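Local structure of SusD homolog (Bacteroides thetaiotaomicron, 3SGH) at residues G239-A251 and P295-A307. The protein probably binds sugars at the outer surface of the cell as a SusD-like lipoprotein of glycan uptake. Numbering follows the deposited sequence.
Sequences GYAIVSGWPEVRA and PTVYANYSKLFIA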
loop_
_atom_site.group_PDB
_atom_site.type_symbol
_atom_site.label_atom_id
_atom_site.label_comp_id
_atom_site.label_asym_id
_atom_site.label_seq_id
_atom_site.Cartn_x
_atom_site.Cartn_y
_atom_site.Cartn_z
ATOM N N GLY A 239 0.165 12.864 10.053
ATOM C CA GLY A 239 1.392 13.250 9.364
ATOM C C GLY A 239 1.166 13.851 8.006
ATOM O O GLY A 239 1.944 14.691 7.588
ATOM N N TYR A 240 0.089 13.454 7.321
ATOM C CA TYR A 240 -0.173 14.006 5.989
ATOM C C TYR A 240 -0.381 15.494 6.073
ATOM O O TYR A 240 0.092 16.218 5.204
ATOM C CB TYR A 240 -1.368 13.355 5.331
ATOM C CG TYR A 240 -1.190 11.956 4.734
ATOM C CD1 TYR A 240 -0.461 11.733 3.580
ATOM C CD2 TYR A 240 -1.825 10.858 5.328
ATOM C CE1 TYR A 240 -0.354 10.517 3.025
ATOM C CE2 TYR A 240 -1.737 9.603 4.758
ATOM C CZ TYR A 240 -1.017 9.429 3.601
ATOM O OH TYR A 240 -0.929 8.192 2.994
ATOM N N ALA A 241 -1.082 15.953 7.106
ATOM C CA ALA A 241 -1.369 17.381 7.219
ATOM C C ALA A 241 -0.050 18.163 7.415
ATOM O O ALA A 241 0.112 19.263 6.874
ATOM C CB ALA A 241 -2.332 17.648 8.322
ATOM N N ILE A 242 0.890 17.567 8.152
ATOM C CA ILE A 242 2.194 18.192 8.361
ATOM C C ILE A 242 2.972 18.214 7.000
ATOM O O ILE A 242 3.426 19.281 6.589
ATOM C CB ILE A 242 2.998 17.510 9.497
ATOM C CG1 ILE A 242 2.227 17.656 10.839
ATOM C CG2 ILE A 242 4.446 18.158 9.578
ATOM C CD1 ILE A 242 2.684 16.689 11.975
ATOM N N VAL A 243 3.160 17.060 6.362
ATOM C CA VAL A 243 3.883 16.985 5.085
ATOM C C VAL A 243 3.236 17.911 4.050
ATOM O O VAL A 243 3.913 18.686 3.351
ATOM C CB VAL A 243 4.020 15.540 4.620
ATOM C CG1 VAL A 243 4.814 15.443 3.307
ATOM C CG2 VAL A 243 4.707 14.703 5.733
ATOM N N SER A 244 1.909 17.918 4.026
ATOM C CA SER A 244 1.174 18.696 3.034
ATOM C C SER A 244 1.324 20.209 3.279
ATOM O O SER A 244 1.285 21.015 2.334
ATOM C CB SER A 244 -0.306 18.308 3.059
ATOM O OG SER A 244 -1.120 19.052 2.173
ATOM N N GLY A 245 1.471 20.576 4.544
ATOM C CA GLY A 245 1.629 21.956 4.952
ATOM C C GLY A 245 2.991 22.542 4.621
ATOM O O GLY A 245 3.117 23.760 4.490
ATOM N N TRP A 246 3.998 21.698 4.453
ATOM C CA TRP A 246 5.361 22.170 4.192
ATOM C C TRP A 246 5.588 23.117 3.006
ATOM O O TRP A 246 6.241 24.159 3.207
ATOM C CB TRP A 246 6.369 21.019 4.221
ATOM C CG TRP A 246 6.568 20.403 5.564
ATOM C CD1 TRP A 246 6.333 20.976 6.789
ATOM C CD2 TRP A 246 7.109 19.110 5.825
ATOM N NE1 TRP A 246 6.646 20.071 7.788
ATOM C CE2 TRP A 246 7.148 18.935 7.206
ATOM C CE3 TRP A 246 7.542 18.060 5.004
ATOM C CZ2 TRP A 246 7.613 17.774 7.786
ATOM C CZ3 TRP A 246 8.005 16.932 5.573
ATOM C CH2 TRP A 246 8.030 16.783 6.963
ATOM N N PRO A 247 5.043 22.829 1.792
ATOM C CA PRO A 247 4.359 21.591 1.326
ATOM C C PRO A 247 5.322 20.653 0.638
ATOM O O PRO A 247 6.241 21.131 -0.018
ATOM C CB PRO A 247 3.361 22.110 0.275
ATOM C CG PRO A 247 4.034 23.362 -0.302
ATOM C CD PRO A 247 4.935 23.923 0.808
ATOM N N GLU A 248 5.138 19.344 0.778
ATOM C CA GLU A 248 5.928 18.379 0.038
ATOM C C GLU A 248 5.129 17.202 -0.521
ATOM O O GLU A 248 5.723 16.303 -1.089
ATOM C CB GLU A 248 7.147 17.919 0.858
ATOM C CG GLU A 248 8.169 19.063 1.083
ATOM C CD GLU A 248 9.449 18.652 1.781
ATOM O OE1 GLU A 248 9.694 17.437 1.981
ATOM O OE2 GLU A 248 10.221 19.587 2.099
ATOM N N VAL A 249 3.794 17.233 -0.386
ATOM C CA VAL A 249 2.930 16.238 -1.001
ATOM C C VAL A 249 1.646 16.853 -1.496
ATOM O O VAL A 249 1.084 17.730 -0.849
ATOM C CB VAL A 249 2.692 15.011 -0.042
ATOM C CG1 VAL A 249 1.781 15.429 1.150
ATOM C CG2 VAL A 249 2.164 13.790 -0.821
ATOM N N ARG A 250 1.233 16.419 -2.705
ATOM C CA ARG A 250 -0.017 16.836 -3.306
ATOM C C ARG A 250 -0.689 15.621 -3.955
ATOM O O ARG A 250 -0.127 14.546 -4.003
ATOM C CB ARG A 250 0.204 17.964 -4.329
ATOM C CG ARG A 250 0.568 19.336 -3.750
ATOM C CD ARG A 250 -0.579 19.973 -3.037
ATOM N NE ARG A 250 -0.323 21.254 -2.410
ATOM C CZ ARG A 250 0.061 21.464 -1.141
ATOM N NH1 ARG A 250 0.355 20.459 -0.335
ATOM N NH2 ARG A 250 0.202 22.696 -0.688
ATOM N N ALA A 251 -1.903 15.791 -4.449
ATOM C CA ALA A 251 -2.589 14.747 -5.185
ATOM C C ALA A 251 -1.799 14.448 -6.486
ATOM O O ALA A 251 -1.249 15.332 -7.124
ATOM C CB ALA A 251 -4.022 15.185 -5.495
ATOM N N PRO A 295 8.333 22.729 -4.460
ATOM C CA PRO A 295 7.160 22.860 -3.603
ATOM C C PRO A 295 6.269 24.071 -3.876
ATOM O O PRO A 295 5.069 23.928 -3.863
ATOM C CB PRO A 295 7.749 22.932 -2.195
ATOM C CG PRO A 295 9.010 22.198 -2.282
ATOM C CD PRO A 295 9.561 22.515 -3.661
ATOM N N THR A 296 6.854 25.250 -4.066
ATOM C CA THR A 296 6.044 26.449 -4.207
ATOM C C THR A 296 5.257 26.469 -5.522
ATOM O O THR A 296 4.141 27.002 -5.568
ATOM C CB THR A 296 6.899 27.716 -4.097
ATOM O OG1 THR A 296 7.857 27.717 -5.174
ATOM C CG2 THR A 296 7.618 27.745 -2.738
ATOM N N VAL A 297 5.812 25.850 -6.549
ATOM C CA VAL A 297 5.171 25.761 -7.876
ATOM C C VAL A 297 3.827 25.013 -7.800
ATOM O O VAL A 297 2.858 25.419 -8.440
ATOM C CB VAL A 297 6.149 25.098 -8.896
ATOM C CG1 VAL A 297 5.465 24.687 -10.173
ATOM C CG2 VAL A 297 7.336 26.089 -9.161
ATOM N N TYR A 298 3.798 23.957 -6.979
ATOM C CA TYR A 298 2.661 23.071 -6.871
ATOM C C TYR A 298 1.798 23.323 -5.635
ATOM O O TYR A 298 0.866 22.576 -5.332
ATOM C CB TYR A 298 3.144 21.631 -6.964
ATOM C CG TYR A 298 3.617 21.263 -8.377
ATOM C CD1 TYR A 298 2.733 21.338 -9.475
ATOM C CD2 TYR A 298 4.909 20.846 -8.613
ATOM C CE1 TYR A 298 3.161 21.000 -10.772
ATOM C CE2 TYR A 298 5.349 20.503 -9.924
ATOM C CZ TYR A 298 4.447 20.579 -10.989
ATOM O OH TYR A 298 4.875 20.188 -12.272
ATOM N N ALA A 299 2.061 24.417 -4.936
ATOM C CA ALA A 299 1.397 24.677 -3.662
ATOM C C ALA A 299 -0.131 24.711 -3.784
ATOM O O ALA A 299 -0.831 24.284 -2.872
ATOM C CB ALA A 299 1.946 26.004 -3.005
ATOM N N ASN A 300 -0.651 25.232 -4.892
ATOM C CA ASN A 300 -2.093 25.400 -5.074
ATOM C C ASN A 300 -2.780 24.392 -6.011
ATOM O O ASN A 300 -3.930 24.601 -6.400
ATOM C CB ASN A 300 -2.375 26.837 -5.527
ATOM C CG ASN A 300 -1.785 27.850 -4.590
ATOM O OD1 ASN A 300 -1.913 27.713 -3.383
ATOM N ND2 ASN A 300 -1.122 28.860 -5.131
ATOM N N TYR A 301 -2.088 23.302 -6.341
ATOM C CA TYR A 301 -2.706 22.183 -6.974
ATOM C C TYR A 301 -3.549 21.407 -5.939
ATOM O O TYR A 301 -3.474 21.697 -4.747
ATOM C CB TYR A 301 -1.644 21.283 -7.643
ATOM C CG TYR A 301 -1.074 21.828 -8.956
ATOM C CD1 TYR A 301 -0.505 23.123 -9.027
ATOM C CD2 TYR A 301 -1.018 21.017 -10.123
ATOM C CE1 TYR A 301 0.038 23.625 -10.208
ATOM C CE2 TYR A 301 -0.445 21.510 -11.289
ATOM C CZ TYR A 301 0.069 22.813 -11.325
ATOM O OH TYR A 301 0.622 23.317 -12.456
ATOM N N SER A 302 -4.339 20.434 -6.387
ATOM C CA SER A 302 -5.163 19.655 -5.468
ATOM C C SER A 302 -4.360 18.985 -4.346
ATOM O O SER A 302 -3.340 18.314 -4.606
ATOM C CB SER A 302 -5.953 18.600 -6.201
ATOM O OG SER A 302 -6.953 19.206 -6.991
ATOM N N LYS A 303 -4.863 19.152 -3.128
ATOM C CA LYS A 303 -4.293 18.540 -1.953
ATOM C C LYS A 303 -5.035 17.264 -1.607
ATOM O O LYS A 303 -6.160 17.021 -2.061
ATOM C CB LYS A 303 -4.370 19.486 -0.769
ATOM C CG LYS A 303 -3.696 20.836 -0.999
ATOM C CD LYS A 303 -3.794 21.796 0.182
ATOM C CE LYS A 303 -5.179 22.485 0.220
ATOM N NZ LYS A 303 -5.418 23.516 1.336
ATOM N N LEU A 304 -4.385 16.427 -0.802
ATOM C CA LEU A 304 -5.056 15.268 -0.225
ATOM C C LEU A 304 -6.034 15.810 0.830
ATOM O O LEU A 304 -5.654 16.613 1.706
ATOM C CB LEU A 304 -4.015 14.338 0.429
ATOM C CG LEU A 304 -2.783 13.937 -0.400
ATOM C CD1 LEU A 304 -1.865 13.067 0.447
ATOM C CD2 LEU A 304 -3.202 13.191 -1.670
ATOM N N PHE A 305 -7.279 15.335 0.758
ATOM C CA PHE A 305 -8.314 15.751 1.692
ATOM C C PHE A 305 -7.897 15.526 3.163
ATOM O O PHE A 305 -8.164 16.348 4.043
ATOM C CB PHE A 305 -9.622 15.046 1.413
ATOM C CG PHE A 305 -10.742 15.560 2.289
ATOM C CD1 PHE A 305 -11.006 14.968 3.513
ATOM C CD2 PHE A 305 -11.449 16.700 1.920
ATOM C CE1 PHE A 305 -11.989 15.499 4.369
ATOM C CE2 PHE A 305 -12.423 17.228 2.732
ATOM C CZ PHE A 305 -12.713 16.621 3.984
ATOM N N ILE A 306 -7.244 14.412 3.434
ATOM C CA ILE A 306 -6.882 14.040 4.823
ATOM C C ILE A 306 -5.932 15.077 5.429
ATOM O O ILE A 306 -5.936 15.258 6.635
ATOM C CB ILE A 306 -6.257 12.614 4.892
ATOM C CG1 ILE A 306 -6.229 12.076 6.340
ATOM C CG2 ILE A 306 -4.869 12.610 4.219
ATOM C CD1 ILE A 306 -5.837 10.551 6.381
ATOM N N ALA A 307 -5.190 15.811 4.592
ATOM C CA ALA A 307 -4.310 16.907 5.034
ATOM C C ALA A 307 -5.077 18.144 5.512
ATOM O O ALA A 307 -4.457 19.000 6.189
ATOM C CB ALA A 307 -3.306 17.345 3.919
HETATM O O HOH W 1 -1.693 20.919 6.105
HETATM O O HOH W 2 -1.712 17.490 -0.018
#
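Arg250 grips the carbonyl oxygen of Ala299 side-on with two nitrogens. The shorter bond, Arg250 NH2 to Ala299 O at 2.9 Å, lies in the carbonyl plane on a lone pair, whereas NE comes from above that plane; the oxygen itself stays within 6° of the guanidinium plane. The bend at chi2 (-70°) folds the arginine chain back along its own segment, where NH1 donates almost straight (176°) to Ser244 O and, more bent, to Val249 O. One flat group thus ties helix 239-245, strand 249-251 and the type I turn from Tyr298 to Tyr301 together. Lys303 runs alongside, its CG over one guanidinium face, 3.7 Å from Arg250 NE. With an alanine here instead of Arg250, the carbonyls of Ser244 and Ala299 would probably lose these donors and the turn would be held less firmly.

Next to it, Ala251 N donates to Ser302 O at 2.9 Å. A water joins Ser244 OG, Val249 O and Leu304 N. Around Tyr240 the contact turns apolar: Leu304 CD1 meets Tyr240 CD1 at 3.7 Å, and Ile306 CG2 touches CD2 and CB of the same tyrosine. Ala307 CB presses on Ser244, whose CB is a tight 3.3 Å away. Pro295 CB lies 3.2 Å from Pro247 O, and the two rings cross at about a right angle.

Farther out, Ser302 OG bonds to Thr272 O. Helix 33-40 packs on Tyr240, and strand 50-52, antiparallel to 249-251, sets Val50 against Val249 and Leu304: plain packing of a long loop on a helix and a two-stranded sheet within the largely helical SusD-like fold.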